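Local coordinates for ABC transporter, substrate binding protein (Aeropyrum pernix, PDB 3EAF) that probably serves as the substrate-binding component of an ABC transporter, capturing a solute of unestablished identity for import, and binds a magnesium ion, at residues A133-E138 / K250-S255; P256-M261 / L363-K368. All coordinates share one frame; numbering follows the deposited sequence.

Interaction 1 of 2, residues A133-E138 / K250-S255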
ATOM      1  N   ALA A 133      -4.148 -17.015  -4.615  1.00 12.41           N
ATOM      2  CA  ALA A 133      -3.396 -18.151  -5.155  1.00 12.64           C
ATOM      3  C   ALA A 133      -2.686 -18.895  -4.035  1.00 12.89           C
ATOM      4  O   ALA A 133      -2.673 -20.137  -4.016  1.00 13.01           O
ATOM      5  CB  ALA A 133      -2.390 -17.679  -6.209  1.00 12.65           C
ATOM      6  N   PHE A 134      -2.099 -18.142  -3.101  1.00 13.28           N
ATOM      7  CA  PHE A 134      -1.525 -18.729  -1.887  1.00 13.58           C
ATOM      8  C   PHE A 134      -2.562 -19.590  -1.157  1.00 13.80           C
ATOM      9  O   PHE A 134      -2.281 -20.742  -0.808  1.00 13.57           O
ATOM     10  CB  PHE A 134      -0.962 -17.666  -0.925  1.00 13.65           C
ATOM     11  CG  PHE A 134      -0.819 -18.165   0.491  1.00 13.70           C
ATOM     12  CD1 PHE A 134       0.299 -18.905   0.873  1.00 13.76           C
ATOM     13  CD2 PHE A 134      -1.834 -17.956   1.420  1.00 13.15           C
ATOM     14  CE1 PHE A 134       0.415 -19.401   2.167  1.00 13.73           C
ATOM     15  CE2 PHE A 134      -1.731 -18.455   2.715  1.00 13.15           C
ATOM     16  CZ  PHE A 134      -0.605 -19.172   3.093  1.00 13.36           C
ATOM     17  N   LEU A 135      -3.748 -19.024  -0.928  1.00 13.98           N
ATOM     18  CA  LEU A 135      -4.837 -19.732  -0.246  1.00 14.50           C
ATOM     19  C   LEU A 135      -5.246 -21.001  -0.983  1.00 14.68           C
ATOM     20  O   LEU A 135      -5.403 -22.057  -0.368  1.00 14.54           O
ATOM     21  CB  LEU A 135      -6.061 -18.821  -0.084  1.00 14.90           C
ATOM     22  CG  LEU A 135      -6.521 -18.308   1.289  1.00 14.85           C
ATOM     23  CD1 LEU A 135      -5.380 -17.935   2.208  1.00 15.25           C
ATOM     24  CD2 LEU A 135      -7.474 -17.134   1.105  1.00 14.20           C
ATOM     25  N   ALA A 136      -5.419 -20.886  -2.298  1.00 15.22           N
ATOM     26  CA  ALA A 136      -5.877 -22.004  -3.128  1.00 15.98           C
ATOM     27  C   ALA A 136      -4.863 -23.149  -3.169  1.00 16.31           C
ATOM     28  O   ALA A 136      -5.242 -24.316  -3.131  1.00 16.72           O
ATOM     29  CB  ALA A 136      -6.203 -21.522  -4.538  1.00 15.87           C
ATOM     30  N   SER A 137      -3.579 -22.807  -3.225  1.00 16.54           N
ATOM     31  CA  SER A 137      -2.514 -23.803  -3.311  1.00 17.13           C
ATOM     32  C   SER A 137      -2.225 -24.460  -1.966  1.00 17.17           C
ATOM     33  O   SER A 137      -1.918 -25.650  -1.898  1.00 16.83           O
ATOM     34  CB  SER A 137      -1.242 -23.172  -3.871  1.00 16.97           C
ATOM     35  OG  SER A 137      -1.461 -22.745  -5.207  1.00 18.63           O
ATOM     36  N   GLU A 138      -2.329 -23.677  -0.901  1.00 17.13           N
ATOM     37  CA  GLU A 138      -2.035 -24.153   0.438  1.00 17.61           C
ATOM     38  C   GLU A 138      -3.196 -24.951   1.037  1.00 17.60           C
ATOM     39  O   GLU A 138      -2.976 -25.960   1.708  1.00 17.58           O
ATOM     40  CB  GLU A 138      -1.647 -22.965   1.335  1.00 17.82           C
ATOM     41  CG  GLU A 138      -1.191 -23.327   2.749  1.00 19.67           C
ATOM     42  CD  GLU A 138       0.153 -24.038   2.802  1.00 22.28           C
ATOM     43  OE1 GLU A 138       0.921 -24.010   1.811  1.00 22.09           O
ATOM     44  OE2 GLU A 138       0.440 -24.630   3.862  1.00 24.51           O
ATOM     45  N   LYS A 250      -6.017 -18.540  11.722  1.00 13.41           N
ATOM     46  CA  LYS A 250      -7.053 -18.425  10.680  1.00 13.95           C
ATOM     47  C   LYS A 250      -7.092 -17.108   9.901  1.00 12.99           C
ATOM     48  O   LYS A 250      -8.060 -16.856   9.181  1.00 13.06           O
ATOM     49  CB  LYS A 250      -8.453 -18.675  11.273  1.00 13.84           C
ATOM     50  CG  LYS A 250      -8.642 -20.044  11.913  1.00 15.11           C
ATOM     51  CD  LYS A 250     -10.102 -20.312  12.233  1.00 15.71           C
ATOM     52  CE  LYS A 250     -10.582 -19.561  13.457  1.00 17.77           C
ATOM     53  NZ  LYS A 250     -11.958 -20.010  13.812  1.00 18.48           N
ATOM     54  N   VAL A 251      -6.073 -16.265  10.055  1.00 12.34           N
ATOM     55  CA  VAL A 251      -6.030 -14.976   9.345  1.00 11.49           C
ATOM     56  C   VAL A 251      -4.675 -14.781   8.666  1.00 11.20           C
ATOM     57  O   VAL A 251      -3.630 -15.113   9.233  1.00 10.94           O
ATOM     58  CB  VAL A 251      -6.335 -13.765  10.270  1.00 11.28           C
ATOM     59  CG1 VAL A 251      -6.472 -12.472   9.448  1.00 10.94           C
ATOM     60  CG2 VAL A 251      -7.615 -13.995  11.090  1.00 10.89           C
ATOM     61  N   PHE A 252      -4.711 -14.253   7.448  1.00 10.79           N
ATOM     62  CA  PHE A 252      -3.506 -13.999   6.676  1.00 10.80           C
ATOM     63  C   PHE A 252      -3.517 -12.573   6.137  1.00 10.54           C
ATOM     64  O   PHE A 252      -4.570 -12.062   5.741  1.00 10.71           O
ATOM     65  CB  PHE A 252      -3.394 -14.996   5.517  1.00 11.38           C
ATOM     66  CG  PHE A 252      -3.211 -16.435   5.956  1.00 12.14           C
ATOM     67  CD1 PHE A 252      -1.932 -16.974   6.101  1.00 11.94           C
ATOM     68  CD2 PHE A 252      -4.316 -17.242   6.223  1.00 12.24           C
ATOM     69  CE1 PHE A 252      -1.755 -18.293   6.507  1.00 12.79           C
ATOM     70  CE2 PHE A 252      -4.155 -18.565   6.632  1.00 13.44           C
ATOM     71  CZ  PHE A 252      -2.868 -19.089   6.781  1.00 13.60           C
ATOM     72  N   GLY A 253      -2.346 -11.941   6.120  1.00  9.60           N
ATOM     73  CA  GLY A 253      -2.202 -10.603   5.575  1.00  8.97           C
ATOM     74  C   GLY A 253      -1.237 -10.597   4.414  1.00  8.63           C
ATOM     75  O   GLY A 253      -0.245 -11.331   4.413  1.00  8.79           O
ATOM     76  N   ILE A 254      -1.533  -9.775   3.417  1.00  8.22           N
ATOM     77  CA  ILE A 254      -0.624  -9.569   2.302  1.00  8.08           C
ATOM     78  C   ILE A 254       0.274  -8.383   2.637  1.00  8.26           C
ATOM     79  O   ILE A 254      -0.172  -7.425   3.273  1.00  8.21           O
ATOM     80  CB  ILE A 254      -1.403  -9.283   0.989  1.00  8.12           C
ATOM     81  CG1 ILE A 254      -2.335 -10.450   0.641  1.00  7.76           C
ATOM     82  CG2 ILE A 254      -0.453  -8.973  -0.174  1.00  7.45           C
ATOM     83  CD1 ILE A 254      -3.351 -10.125  -0.457  1.00  7.78           C
ATOM     84  N   SER A 255       1.538  -8.452   2.222  1.00  8.38           N
ATOM     85  CA  SER A 255       2.412  -7.287   2.263  1.00  8.12           C
ATOM     86  C   SER A 255       3.508  -7.416   1.221  1.00  8.12           C
ATOM     87  O   SER A 255       4.216  -8.424   1.197  1.00  8.05           O
ATOM     88  CB  SER A 255       3.031  -7.103   3.651  1.00  8.37           C
ATOM     89  OG  SER A 255       3.914  -5.995   3.655  1.00  7.95           O
TER

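Interaction 2 of 2, residues P256-M261 / L363-K368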
ATOM      1  N   PRO A 256       3.648  -6.405   0.346  1.00  8.02           N
ATOM      2  CA  PRO A 256       4.793  -6.339  -0.574  1.00  8.40           C
ATOM      3  C   PRO A 256       6.129  -6.033   0.129  1.00  8.60           C
ATOM      4  O   PRO A 256       7.201  -6.176  -0.484  1.00  8.71           O
ATOM      5  CB  PRO A 256       4.421  -5.187  -1.521  1.00  8.74           C
ATOM      6  CG  PRO A 256       2.943  -4.947  -1.304  1.00  8.78           C
ATOM      7  CD  PRO A 256       2.718  -5.281   0.137  1.00  8.13           C
ATOM      8  N   PHE A 257       6.056  -5.645   1.404  1.00  8.41           N
ATOM      9  CA  PHE A 257       7.209  -5.156   2.162  1.00  8.45           C
ATOM     10  C   PHE A 257       7.419  -6.032   3.384  1.00  8.95           C
ATOM     11  O   PHE A 257       6.451  -6.403   4.062  1.00  9.28           O
ATOM     12  CB  PHE A 257       6.977  -3.707   2.627  1.00  8.20           C
ATOM     13  CG  PHE A 257       6.280  -2.845   1.605  1.00  7.27           C
ATOM     14  CD1 PHE A 257       7.002  -2.224   0.591  1.00  7.04           C
ATOM     15  CD2 PHE A 257       4.900  -2.667   1.651  1.00  7.09           C
ATOM     16  CE1 PHE A 257       6.372  -1.443  -0.358  1.00  7.16           C
ATOM     17  CE2 PHE A 257       4.256  -1.880   0.706  1.00  7.71           C
ATOM     18  CZ  PHE A 257       4.993  -1.273  -0.305  1.00  8.11           C
ATOM     19  N   ILE A 258       8.682  -6.349   3.669  1.00  9.18           N
ATOM     20  CA  ILE A 258       9.042  -7.107   4.866  1.00  9.33           C
ATOM     21  C   ILE A 258       8.717  -6.299   6.131  1.00  9.46           C
ATOM     22  O   ILE A 258       8.919  -5.079   6.163  1.00  9.65           O
ATOM     23  CB  ILE A 258      10.544  -7.550   4.819  1.00  9.66           C
ATOM     24  CG1 ILE A 258      10.809  -8.741   5.753  1.00  9.99           C
ATOM     25  CG2 ILE A 258      11.498  -6.382   5.123  1.00  9.07           C
ATOM     26  CD1 ILE A 258      10.055 -10.027   5.382  1.00 11.42           C
ATOM     27  N   TYR A 259       8.166  -6.963   7.145  1.00  9.30           N
ATOM     28  CA  TYR A 259       7.900  -6.317   8.432  1.00  9.46           C
ATOM     29  C   TYR A 259       9.232  -6.141   9.147  1.00 10.07           C
ATOM     30  O   TYR A 259      10.121  -6.986   8.990  1.00  9.89           O
ATOM     31  CB  TYR A 259       7.025  -7.188   9.331  1.00  8.75           C
ATOM     32  CG  TYR A 259       5.559  -7.328   8.979  1.00  8.80           C
ATOM     33  CD1 TYR A 259       5.091  -7.128   7.677  1.00  7.31           C
ATOM     34  CD2 TYR A 259       4.643  -7.712   9.957  1.00  8.01           C
ATOM     35  CE1 TYR A 259       3.739  -7.289   7.368  1.00  7.62           C
ATOM     36  CE2 TYR A 259       3.303  -7.873   9.665  1.00  8.90           C
ATOM     37  CZ  TYR A 259       2.855  -7.661   8.371  1.00  8.13           C
ATOM     38  OH  TYR A 259       1.526  -7.830   8.104  1.00  8.85           O
ATOM     39  N   PRO A 260       9.380  -5.057   9.944  1.00 10.75           N
ATOM     40  CA  PRO A 260      10.603  -4.931  10.754  1.00 11.49           C
ATOM     41  C   PRO A 260      10.939  -6.188  11.590  1.00 12.40           C
ATOM     42  O   PRO A 260      12.104  -6.561  11.670  1.00 12.10           O
ATOM     43  CB  PRO A 260      10.304  -3.727  11.660  1.00 11.44           C
ATOM     44  CG  PRO A 260       9.356  -2.893  10.859  1.00 11.28           C
ATOM     45  CD  PRO A 260       8.478  -3.902  10.129  1.00 10.65           C
HETATM   46  N   MSE A 261       9.929  -6.836  12.177  1.00 13.91           N
HETATM   47  CA  MSE A 261      10.128  -8.054  12.988  1.00 16.52           C
HETATM   48  C   MSE A 261      10.700  -9.268  12.236  1.00 15.54           C
HETATM   49  O   MSE A 261      11.234 -10.190  12.860  1.00 15.96           O
HETATM   50  CB  MSE A 261       8.826  -8.461  13.697  1.00 16.05           C
HETATM   51  CG  MSE A 261       7.668  -8.758  12.751  1.00 18.45           C
HETATM   52 SE   MSE A 261       6.093  -9.482  13.645  1.00 23.15          SE
HETATM   53  CE  MSE A 261       5.835  -8.198  15.085  1.00 22.44           C
ATOM     54  N   LEU A 363       2.764 -13.551  14.886  1.00 17.17           N
ATOM     55  CA  LEU A 363       2.816 -13.469  13.431  1.00 16.44           C
ATOM     56  C   LEU A 363       3.951 -14.311  12.861  1.00 16.58           C
ATOM     57  O   LEU A 363       5.067 -14.324  13.398  1.00 16.20           O
ATOM     58  CB  LEU A 363       2.925 -12.017  12.951  1.00 16.15           C
ATOM     59  CG  LEU A 363       1.763 -11.072  13.273  1.00 15.20           C
ATOM     60  CD1 LEU A 363       1.967  -9.729  12.587  1.00 15.09           C
ATOM     61  CD2 LEU A 363       0.419 -11.667  12.874  1.00 13.79           C
ATOM     62  N   GLN A 364       3.655 -15.001  11.762  1.00 16.21           N
ATOM     63  CA  GLN A 364       4.595 -15.918  11.139  1.00 16.58           C
ATOM     64  C   GLN A 364       4.697 -15.624   9.661  1.00 16.11           C
ATOM     65  O   GLN A 364       3.686 -15.460   8.987  1.00 16.26           O
ATOM     66  CB  GLN A 364       4.152 -17.365  11.378  1.00 16.28           C
ATOM     67  CG  GLN A 364       4.001 -17.705  12.864  1.00 17.70           C
ATOM     68  CD  GLN A 364       3.265 -19.009  13.136  1.00 17.96           C
ATOM     69  OE1 GLN A 364       2.755 -19.668  12.221  1.00 20.42           O
ATOM     70  NE2 GLN A 364       3.201 -19.384  14.410  1.00 19.81           N
ATOM     71  N   LEU A 365       5.921 -15.543   9.156  1.00 15.97           N
ATOM     72  CA  LEU A 365       6.129 -15.292   7.737  1.00 16.35           C
ATOM     73  C   LEU A 365       5.969 -16.587   6.935  1.00 16.53           C
ATOM     74  O   LEU A 365       6.666 -17.569   7.198  1.00 16.49           O
ATOM     75  CB  LEU A 365       7.504 -14.651   7.495  1.00 15.96           C
ATOM     76  CG  LEU A 365       7.884 -14.248   6.063  1.00 16.72           C
ATOM     77  CD1 LEU A 365       6.969 -13.148   5.520  1.00 15.92           C
ATOM     78  CD2 LEU A 365       9.344 -13.811   5.998  1.00 16.56           C
HETATM   79  N   MSE A 366       5.050 -16.579   5.966  1.00 16.73           N
HETATM   80  CA  MSE A 366       4.846 -17.725   5.071  1.00 17.32           C
HETATM   81  C   MSE A 366       5.855 -17.788   3.929  1.00 17.03           C
HETATM   82  O   MSE A 366       6.200 -18.881   3.475  1.00 16.94           O
HETATM   83  CB  MSE A 366       3.424 -17.742   4.486  1.00 17.74           C
HETATM   84  CG  MSE A 366       2.303 -17.869   5.509  1.00 20.70           C
HETATM   85 SE   MSE A 366       2.359 -19.522   6.552  1.00 29.22          SE
HETATM   86  CE  MSE A 366       3.499 -18.981   8.040  1.00 25.94           C
ATOM     87  N   GLY A 367       6.312 -16.624   3.458  1.00 16.63           N
ATOM     88  CA  GLY A 367       7.211 -16.547   2.302  1.00 16.27           C
ATOM     89  C   GLY A 367       6.698 -15.632   1.199  1.00 16.33           C
ATOM     90  O   GLY A 367       5.783 -14.830   1.423  1.00 16.08           O
ATOM     91  N   LYS A 368       7.296 -15.750   0.012  1.00 16.26           N
ATOM     92  CA  LYS A 368       6.915 -14.944  -1.154  1.00 16.52           C
ATOM     93  C   LYS A 368       6.007 -15.737  -2.084  1.00 16.63           C
ATOM     94  O   LYS A 368       6.290 -16.900  -2.408  1.00 16.80           O
ATOM     95  CB  LYS A 368       8.139 -14.486  -1.949  1.00 16.26           C
ATOM     96  CG  LYS A 368       9.086 -13.578  -1.219  1.00 17.02           C
ATOM     97  CD  LYS A 368      10.320 -13.322  -2.059  1.00 18.06           C
ATOM     98  CE  LYS A 368      11.241 -12.346  -1.366  1.00 18.96           C
ATOM     99  NZ  LYS A 368      12.465 -12.088  -2.171  1.00 20.31           N
TER

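Interaction 1 of 2, residues A133-E138 / K250-S255
Phe134 and Phe252 meet ring against ring where helix 124-139 packs on strand 251-255. The outer end of the Phe134 ring does the touching. Its CE2 lies over one face of the Phe252 ring, offset toward the rim, 3.7 Å from Phe252 CD1. Phe134 CZ comes equally close to Phe252 CE1, also 3.7 Å. The ring planes meet at 58° and the centroids are 5.2 Å apart, with the two side chains crossing at about a right angle. In Phe134, CG stands anti to the backbone N (chi1 160°), which places the ring beside its own carbonyl carbon, where CE2 and CZ reach Phe252.

Leu135 adds a looser touch: its CD1 stays 4.2 Å from Phe252 CD2. The three touching side chains are buried. Around them, Leu229 meets both Leu135 and Phe252, and Phe369 packs edge-to-face with Phe134.

The packing gives way to solvent at Ser137 and Glu138, which are exposed and do not reach strand 251-255. Glu138 still lays its CB over one face of the Phe134 ring, toward the rim. Ser137 N and Ser137 OG both bond to Ala133 O, from opposite faces of its carbonyl plane; the OG bond is 3.1 Å long.

This is helix-on-sheet packing of an alpha/beta lobe, as in periplasmic binding proteins. It lies away from the magnesium site. No hydrogen bond or salt bridge joins the two segments, so the helix is held on the strand here by apolar and aromatic contact alone.

Interaction 2 of 2, residues P256-M261 / L363-K368
The Tyr259 ring meets Leu363 at its edge: Leu363 CD1 lies near the ring plane, 3.7 Å from Tyr259 CE2. Phe257 O also sits at the edge of this ring, in its plane. The Phe257 ring has Pro256 CB over the centre of one face, 3.9 Å above the plane. In this alpha/beta fold of the periplasmic binding protein family, the loop after strand 251-255 runs past the edge strand 363-369 of a mixed sheet. The two segments pack through side chains alone, with no hydrogen bond between them.

Leu363 is shared by two partners from the loop. Tyr259 takes its CD1, while the selenomethionine Met261 reaches its CB. Tyr259 and Leu363 cross at about a right angle, and Phe235 touches both. Ile258 meets Leu365 farther along the strand. Ile258 CG1 stands anti to the backbone N (chi1 -159°), and the bend at chi2 turns CD1 to Leu365 CD2, 3.9 Å away. Ile258 and Tyr259 are buried, whereas Met261 is exposed and the two leucines are partly so. Met261 CG sits between the backbone N and the carbonyl carbon (chi1 60°), and from there the chain runs on to SE, 4.1 Å from Leu363 CB.

How the interactions relate
Interactions 1 and 2 follow each other along the chain: segment 250-255 ends where 256-261 begins. Their centres are 12 Å apart, on the same side of the chain's centre. Both reach the same seven-stranded mixed sheet. Strand 352-357 lies between strands 251-255 and 363-369 and runs antiparallel to both. Met366, a selenomethionine in segment 363-368, links that strand to interaction 1: its CG lies 4.0 Å from Phe134 CZ and 4.2 Å from Phe252 CE1. The late strand 363-369 thus completes the edge of the sheet in the same lobe, packed against both helix 124-139 and the loop after strand 251-255.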